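PDB 5D2K: 4-oxalocrotonate decarboxylase NahK from Pseudomonas putida, which catalyses the metal-assisted decarboxylation of (3E)-2-oxohex-3-enedioate to 2-oxopent-4-enoate and carbon dioxide in the breakdown of naphthalene. Local coordinates for residues A[50-55]-A[86-91]; A[151-156]-A[164-169]. The protein carries 1 engineered substitution. All coordinates share one frame; numbering follows the deposited sequence.

Contact 1: A[50-55]-A[86-91]; sequences VQWEIR and PIYGFL. With EDO (1,2-ethanediol), chain E; EDO (1,2-ethanediol), chain H.
The Phe90 ring takes Arg55 CB over one face, offset toward the rim, in a CH-pi contact of 3.9 Å from that carbon to the ring centroid. At the ring's edge Ile54 CG2 meets Phe90 CZ at 4.0 Å, the two side chains crossing at about a right angle. Trp52 and Tyr88 meet rim to rim with their planes at 79°: Trp52 NE1 donates to Tyr88 OH over 3.0 Å, almost within the indole plane, and the hydroxyl donates to O1 of an ethanediol, probably from the crystallisation liquor, at the Tyr88 ring edge. A second ethanediol takes one bond each from Arg55 NH1 and NH2, its O2 at the guanidinium edge, while Arg55 NE forms a salt bridge with Glu59. The extended Gln51 side chain sends NE2 to Tyr88 O at 3.0 Å, nearly straight and on a carbonyl lone pair. Gln51 NE2 also donates to Val164 O, so both bonds fix the turn of the amide. Within 50-55 and 87-91 helix and strand run nearly parallel, 9° apart in direction. This helix-on-strand packing joins helix 44-60 to strand 87-92, whose Gly89 pairs with ligand-binding Lys69 of antiparallel strand 65-71; helix 213-225 packs on Trp52 and Tyr88, and helix 12-27 meets Ile54.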
loop_
_atom_site.group_PDB
_atom_site.type_symbol
_atom_site.label_atom_id
_atom_site.label_comp_id
_atom_site.label_asym_id
_atom_site.label_seq_id
_atom_site.Cartn_x
_atom_site.Cartn_y
_atom_site.Cartn_z
ATOM N N VAL A 50 -9.075 10.703 -9.416
ATOM C CA VAL A 50 -7.826 10.641 -10.154
ATOM C C VAL A 50 -7.174 9.259 -9.998
ATOM O O VAL A 50 -6.745 8.668 -10.987
ATOM C CB VAL A 50 -6.859 11.756 -9.708
ATOM C CG1 VAL A 50 -5.468 11.564 -10.313
ATOM C CG2 VAL A 50 -7.420 13.124 -10.090
ATOM N N GLN A 51 -7.121 8.743 -8.772
ATOM C CA GLN A 51 -6.535 7.426 -8.537
ATOM C C GLN A 51 -7.233 6.326 -9.335
ATOM O O GLN A 51 -6.573 5.479 -9.958
ATOM C CB GLN A 51 -6.576 7.062 -7.049
ATOM C CG GLN A 51 -5.817 5.756 -6.763
ATOM C CD GLN A 51 -6.058 5.224 -5.367
ATOM O OE1 GLN A 51 -6.699 4.184 -5.191
ATOM N NE2 GLN A 51 -5.522 5.916 -4.366
ATOM N N TRP A 52 -8.569 6.325 -9.319
ATOM C CA TRP A 52 -9.296 5.288 -10.034
ATOM C C TRP A 52 -9.167 5.460 -11.553
ATOM O O TRP A 52 -9.267 4.489 -12.302
ATOM C CB TRP A 52 -10.775 5.260 -9.616
ATOM C CG TRP A 52 -11.028 4.589 -8.285
ATOM C CD1 TRP A 52 -10.929 5.161 -7.057
ATOM C CD2 TRP A 52 -11.437 3.225 -8.065
ATOM N NE1 TRP A 52 -11.251 4.245 -6.076
ATOM C CE2 TRP A 52 -11.561 3.048 -6.671
ATOM C CE3 TRP A 52 -11.701 2.139 -8.911
ATOM C CZ2 TRP A 52 -11.945 1.829 -6.097
ATOM C CZ3 TRP A 52 -12.087 0.925 -8.342
ATOM C CH2 TRP A 52 -12.198 0.783 -6.947
ATOM N N GLU A 53 -8.916 6.686 -12.013
ATOM C CA GLU A 53 -8.654 6.885 -13.431
ATOM C C GLU A 53 -7.277 6.333 -13.799
ATOM O O GLU A 53 -7.111 5.771 -14.875
ATOM C CB GLU A 53 -8.778 8.364 -13.814
ATOM C CG GLU A 53 -8.341 8.713 -15.237
ATOM C CD GLU A 53 -9.068 7.992 -16.359
ATOM O OE1 GLU A 53 -10.145 7.380 -16.143
ATOM O OE2 GLU A 53 -8.541 8.058 -17.498
ATOM N N ILE A 54 -6.295 6.467 -12.910
ATOM C CA ILE A 54 -4.995 5.846 -13.159
ATOM C C ILE A 54 -5.166 4.329 -13.223
ATOM O O ILE A 54 -4.611 3.670 -14.111
ATOM C CB ILE A 54 -3.963 6.229 -12.080
ATOM C CG1 ILE A 54 -3.673 7.741 -12.140
ATOM C CG2 ILE A 54 -2.675 5.458 -12.279
ATOM C CD1 ILE A 54 -2.700 8.222 -11.063
ATOM N N ARG A 55 -5.944 3.773 -12.293
ATOM C CA ARG A 55 -6.267 2.345 -12.360
ATOM C C ARG A 55 -6.864 1.961 -13.721
ATOM O O ARG A 55 -6.467 0.946 -14.307
ATOM C CB ARG A 55 -7.232 1.942 -11.230
ATOM C CG ARG A 55 -7.540 0.449 -11.221
ATOM C CD ARG A 55 -8.519 0.052 -10.122
ATOM N NE ARG A 55 -8.977 -1.324 -10.332
ATOM C CZ ARG A 55 -9.354 -2.143 -9.353
ATOM N NH1 ARG A 55 -9.339 -1.729 -8.097
ATOM N NH2 ARG A 55 -9.746 -3.378 -9.641
ATOM N N PRO A 86 -6.138 7.435 7.271
ATOM C CA PRO A 86 -5.917 6.207 6.495
ATOM C C PRO A 86 -6.462 6.317 5.083
ATOM O O PRO A 86 -7.553 6.848 4.855
ATOM C CB PRO A 86 -6.683 5.142 7.274
ATOM C CG PRO A 86 -6.889 5.738 8.650
ATOM C CD PRO A 86 -7.052 7.202 8.400
ATOM N N ILE A 87 -5.688 5.788 4.147
ATOM C CA ILE A 87 -5.996 5.873 2.726
ATOM C C ILE A 87 -5.819 4.502 2.095
ATOM O O ILE A 87 -5.240 3.596 2.711
ATOM C CB ILE A 87 -5.081 6.893 2.023
ATOM C CG1 ILE A 87 -3.614 6.477 2.170
ATOM C CG2 ILE A 87 -5.300 8.293 2.609
ATOM C CD1 ILE A 87 -2.630 7.441 1.475
ATOM N N TYR A 88 -6.318 4.334 0.875
ATOM C CA TYR A 88 -6.059 3.103 0.152
ATOM C C TYR A 88 -5.532 3.420 -1.253
ATOM O O TYR A 88 -5.627 4.553 -1.720
ATOM C CB TYR A 88 -7.312 2.212 0.077
ATOM C CG TYR A 88 -8.446 2.729 -0.796
ATOM C CD1 TYR A 88 -8.426 2.569 -2.179
ATOM C CD2 TYR A 88 -9.543 3.374 -0.226
ATOM C CE1 TYR A 88 -9.473 3.038 -2.967
ATOM C CE2 TYR A 88 -10.590 3.837 -0.996
ATOM C CZ TYR A 88 -10.551 3.676 -2.369
ATOM O OH TYR A 88 -11.591 4.148 -3.147
ATOM N N GLY A 89 -4.964 2.405 -1.892
ATOM C CA GLY A 89 -4.568 2.476 -3.290
ATOM C C GLY A 89 -4.626 1.079 -3.876
ATOM O O GLY A 89 -4.973 0.121 -3.177
ATOM N N PHE A 90 -4.306 0.949 -5.160
ATOM C CA PHE A 90 -4.365 -0.353 -5.825
ATOM C C PHE A 90 -2.978 -0.882 -6.180
ATOM O O PHE A 90 -2.004 -0.120 -6.233
ATOM C CB PHE A 90 -5.225 -0.266 -7.099
ATOM C CG PHE A 90 -4.602 0.571 -8.188
ATOM C CD1 PHE A 90 -3.698 0.011 -9.085
ATOM C CD2 PHE A 90 -4.894 1.922 -8.293
ATOM C CE1 PHE A 90 -3.102 0.787 -10.074
ATOM C CE2 PHE A 90 -4.313 2.699 -9.272
ATOM C CZ PHE A 90 -3.409 2.133 -10.167
ATOM N N LEU A 91 -2.903 -2.187 -6.439
ATOM C CA LEU A 91 -1.650 -2.850 -6.810
ATOM C C LEU A 91 -1.749 -3.451 -8.214
ATOM O O LEU A 91 -2.618 -4.296 -8.483
ATOM C CB LEU A 91 -1.307 -3.944 -5.789
ATOM C CG LEU A 91 -1.236 -3.477 -4.335
ATOM C CD1 LEU A 91 -1.101 -4.687 -3.415
ATOM C CD2 LEU A 91 -0.059 -2.534 -4.127
HETATM C C1 EDO E . -9.496 -5.544 -6.606
HETATM O O1 EDO E . -9.847 -5.712 -7.984
HETATM C C2 EDO E . -10.616 -4.792 -5.905
HETATM O O2 EDO E . -10.611 -3.415 -6.299
HETATM C C1 EDO H . -13.213 6.878 -1.080
HETATM O O1 EDO H . -13.435 5.514 -1.499
HETATM C C2 EDO H . -12.821 6.945 0.395
HETATM O O2 EDO H . -13.017 8.282 0.892
#

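Contact 2: A[151-156]-A[164-169]; sequences SRYENF and VADNAS. With OOG (2-oxoadipic acid), chain D.
Arg152 folds round the carboxylate of Asp166 rather than stretching out: chi2 (56°) and chi3 (64°) both bend the chain, and its guanidinium ends at 89° to the carboxylate plane. NE gives a salt bridge to the syn lone pair of Asp166 OD1 at 2.8 Å, and NH1 bonds Asp166 O at 3.0 Å. Asp166 CG, anti to its backbone N, is directed at 151-156, where Arg152 N donates to OD2 over 2.9 Å, almost straight. A water links OD2 with Ser151 OG and Ser169 OG. Ser151 OG also accepts from Tyr153 N, an ST turn, and the Tyr153 ring brings CE2 to within 3.5 Å of Asp166 CB while its hydroxyl bonds Ser162 O. An alanine in place of Arg152 would probably leave the buried Asp166 carboxylate without its charged mate and Asp166 O with one donor fewer. Ser169, with Phe156 and Ala168, forms part of the 2-oxoadipic acid pocket, and its OG donates to the ligand's O1 at 2.8 Å. A Schellman motif with Asn167 as C-prime residue ends helix 160-165 here, and the loop following strand 139-149 folds back against this end, with helix 12-27 packing on Arg152 and Asp166.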
loop_
_atom_site.group_PDB
_atom_site.type_symbol
_atom_site.label_atom_id
_atom_site.label_comp_id
_atom_site.label_asym_id
_atom_site.label_seq_id
_atom_site.Cartn_x
_atom_site.Cartn_y
_atom_site.Cartn_z
ATOM N N SER A 151 6.911 7.711 -3.358
ATOM C CA SER A 151 6.067 8.848 -3.704
ATOM C C SER A 151 6.613 9.574 -4.918
ATOM O O SER A 151 7.818 9.806 -5.011
ATOM C CB SER A 151 5.968 9.819 -2.529
ATOM O OG SER A 151 5.215 10.974 -2.890
ATOM N N ARG A 152 5.733 9.929 -5.843
ATOM C CA ARG A 152 6.172 10.693 -7.003
ATOM C C ARG A 152 6.327 12.186 -6.669
ATOM O O ARG A 152 6.701 12.967 -7.533
ATOM C CB ARG A 152 5.203 10.481 -8.181
ATOM C CG ARG A 152 5.596 9.298 -9.100
ATOM C CD ARG A 152 5.737 7.952 -8.345
ATOM N NE ARG A 152 4.460 7.526 -7.772
ATOM C CZ ARG A 152 4.154 6.271 -7.449
ATOM N NH1 ARG A 152 2.952 6.005 -6.928
ATOM N NH2 ARG A 152 5.019 5.276 -7.650
ATOM N N TYR A 153 6.070 12.581 -5.424
ATOM C CA TYR A 153 6.265 13.980 -5.037
ATOM C C TYR A 153 7.651 14.199 -4.470
ATOM O O TYR A 153 8.192 13.335 -3.787
ATOM C CB TYR A 153 5.191 14.421 -4.038
ATOM C CG TYR A 153 3.814 14.254 -4.620
ATOM C CD1 TYR A 153 3.416 14.989 -5.729
ATOM C CD2 TYR A 153 2.932 13.331 -4.084
ATOM C CE1 TYR A 153 2.159 14.818 -6.282
ATOM C CE2 TYR A 153 1.681 13.145 -4.624
ATOM C CZ TYR A 153 1.298 13.892 -5.720
ATOM O OH TYR A 153 0.045 13.694 -6.234
ATOM N N GLU A 154 8.221 15.363 -4.786
ATOM C CA GLU A 154 9.597 15.679 -4.426
ATOM C C GLU A 154 9.818 15.603 -2.925
ATOM O O GLU A 154 8.959 16.010 -2.140
ATOM C CB GLU A 154 9.988 17.072 -4.938
ATOM C CG GLU A 154 11.397 17.491 -4.535
ATOM C CD GLU A 154 11.868 18.743 -5.242
ATOM O OE1 GLU A 154 11.065 19.345 -5.983
ATOM O OE2 GLU A 154 13.045 19.119 -5.056
ATOM N N ASN A 155 10.979 15.063 -2.557
ATOM C CA ASN A 155 11.407 14.889 -1.172
ATOM C C ASN A 155 10.458 14.027 -0.354
ATOM O O ASN A 155 10.425 14.131 0.875
ATOM C CB ASN A 155 11.593 16.247 -0.494
ATOM C CG ASN A 155 13.018 16.756 -0.598
ATOM O OD1 ASN A 155 13.385 17.424 -1.567
ATOM N ND2 ASN A 155 13.835 16.432 0.401
ATOM N N PHE A 156 9.660 13.222 -1.038
ATOM C CA PHE A 156 8.730 12.317 -0.404
ATOM C C PHE A 156 7.853 13.074 0.560
ATOM O O PHE A 156 7.430 12.529 1.591
ATOM C CB PHE A 156 9.531 11.213 0.296
ATOM C CG PHE A 156 8.977 9.817 0.133
ATOM C CD1 PHE A 156 7.798 9.477 0.749
ATOM C CD2 PHE A 156 9.647 8.830 -0.598
ATOM C CE1 PHE A 156 7.246 8.230 0.636
ATOM C CE2 PHE A 156 9.101 7.572 -0.709
ATOM C CZ PHE A 156 7.894 7.283 -0.126
ATOM N N VAL A 164 -3.161 10.433 -2.155
ATOM C CA VAL A 164 -4.221 9.594 -2.690
ATOM C C VAL A 164 -4.215 9.619 -4.217
ATOM O O VAL A 164 -4.334 8.577 -4.853
ATOM C CB VAL A 164 -5.598 10.035 -2.160
ATOM C CG1 VAL A 164 -6.718 9.395 -2.958
ATOM C CG2 VAL A 164 -5.721 9.670 -0.682
ATOM N N ALA A 165 -4.080 10.809 -4.800
ATOM C CA ALA A 165 -4.069 10.949 -6.250
ATOM C C ALA A 165 -2.903 10.183 -6.889
ATOM O O ALA A 165 -3.013 9.722 -8.027
ATOM C CB ALA A 165 -4.002 12.435 -6.635
ATOM N N ASP A 166 -1.797 10.080 -6.146
ATOM C CA ASP A 166 -0.594 9.327 -6.533
ATOM C C ASP A 166 -0.658 7.851 -6.084
ATOM O O ASP A 166 0.371 7.203 -5.851
ATOM C CB ASP A 166 0.642 10.033 -5.939
ATOM C CG ASP A 166 1.972 9.445 -6.403
ATOM O OD1 ASP A 166 2.099 9.049 -7.574
ATOM O OD2 ASP A 166 2.905 9.397 -5.566
ATOM N N ASN A 167 -1.875 7.324 -5.973
ATOM C CA ASN A 167 -2.083 5.921 -5.632
ATOM C C ASN A 167 -1.335 5.499 -4.363
ATOM O O ASN A 167 -0.765 4.410 -4.288
ATOM C CB ASN A 167 -1.678 5.020 -6.801
ATOM C CG ASN A 167 -2.185 3.602 -6.628
ATOM O OD1 ASN A 167 -3.224 3.394 -6.002
ATOM N ND2 ASN A 167 -1.450 2.627 -7.150
ATOM N N ALA A 168 -1.354 6.380 -3.371
ATOM C CA ALA A 168 -0.742 6.111 -2.066
ATOM C C ALA A 168 0.715 5.637 -2.187
ATOM O O ALA A 168 1.162 4.793 -1.420
ATOM C CB ALA A 168 -1.580 5.093 -1.297
ATOM N N SER A 169 1.448 6.211 -3.145
ATOM C CA SER A 169 2.899 5.992 -3.294
ATOM C C SER A 169 3.278 4.555 -3.678
ATOM O O SER A 169 4.437 4.154 -3.551
ATOM C CB SER A 169 3.636 6.380 -2.003
ATOM O OG SER A 169 3.266 7.684 -1.558
HETATM C C2 OOG D . 1.995 6.518 1.654
HETATM C C3 OOG D . 1.934 5.000 1.672
HETATM C C4 OOG D . 1.446 4.497 3.015
HETATM C C6 OOG D . 1.601 2.365 4.508
HETATM O O4 OOG D . 1.735 1.122 4.601
HETATM O O3 OOG D . 1.485 3.078 5.537
HETATM C C5 OOG D . 1.599 2.998 3.139
HETATM C C1 OOG D . 3.402 6.986 1.967
HETATM O O1 OOG D . 4.076 7.629 1.110
HETATM O O2 OOG D . 3.897 6.734 3.098
HETATM O O5 OOG D . 1.720 2.268 2.179
HETATM O O HOH W 1 2.658 10.051 -2.947
#

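From the N terminus, helix 44-60, after helices 12-27 and 35-38, supplies the first half of contact 1, which closes a loop of 30 residues, through strand 65-71 and helix 75-81, when strand 87-92 packs against it. Contact 2 opens only later, after strand 139-149, and closes a short loop of seven residues containing most of helix 160-165. The two are in series, neither nested nor crossed. In space they meet: Asn167 OD1 is probably hydrogen-bonded to Phe90 N at 2.8 Å, and Ile54 CD1 packs on Ala165 O. The end of helix 160-165 is thereby set against both helix 44-60 and strand 87-92, next to Lys69, which binds the 2-oxoadipic acid.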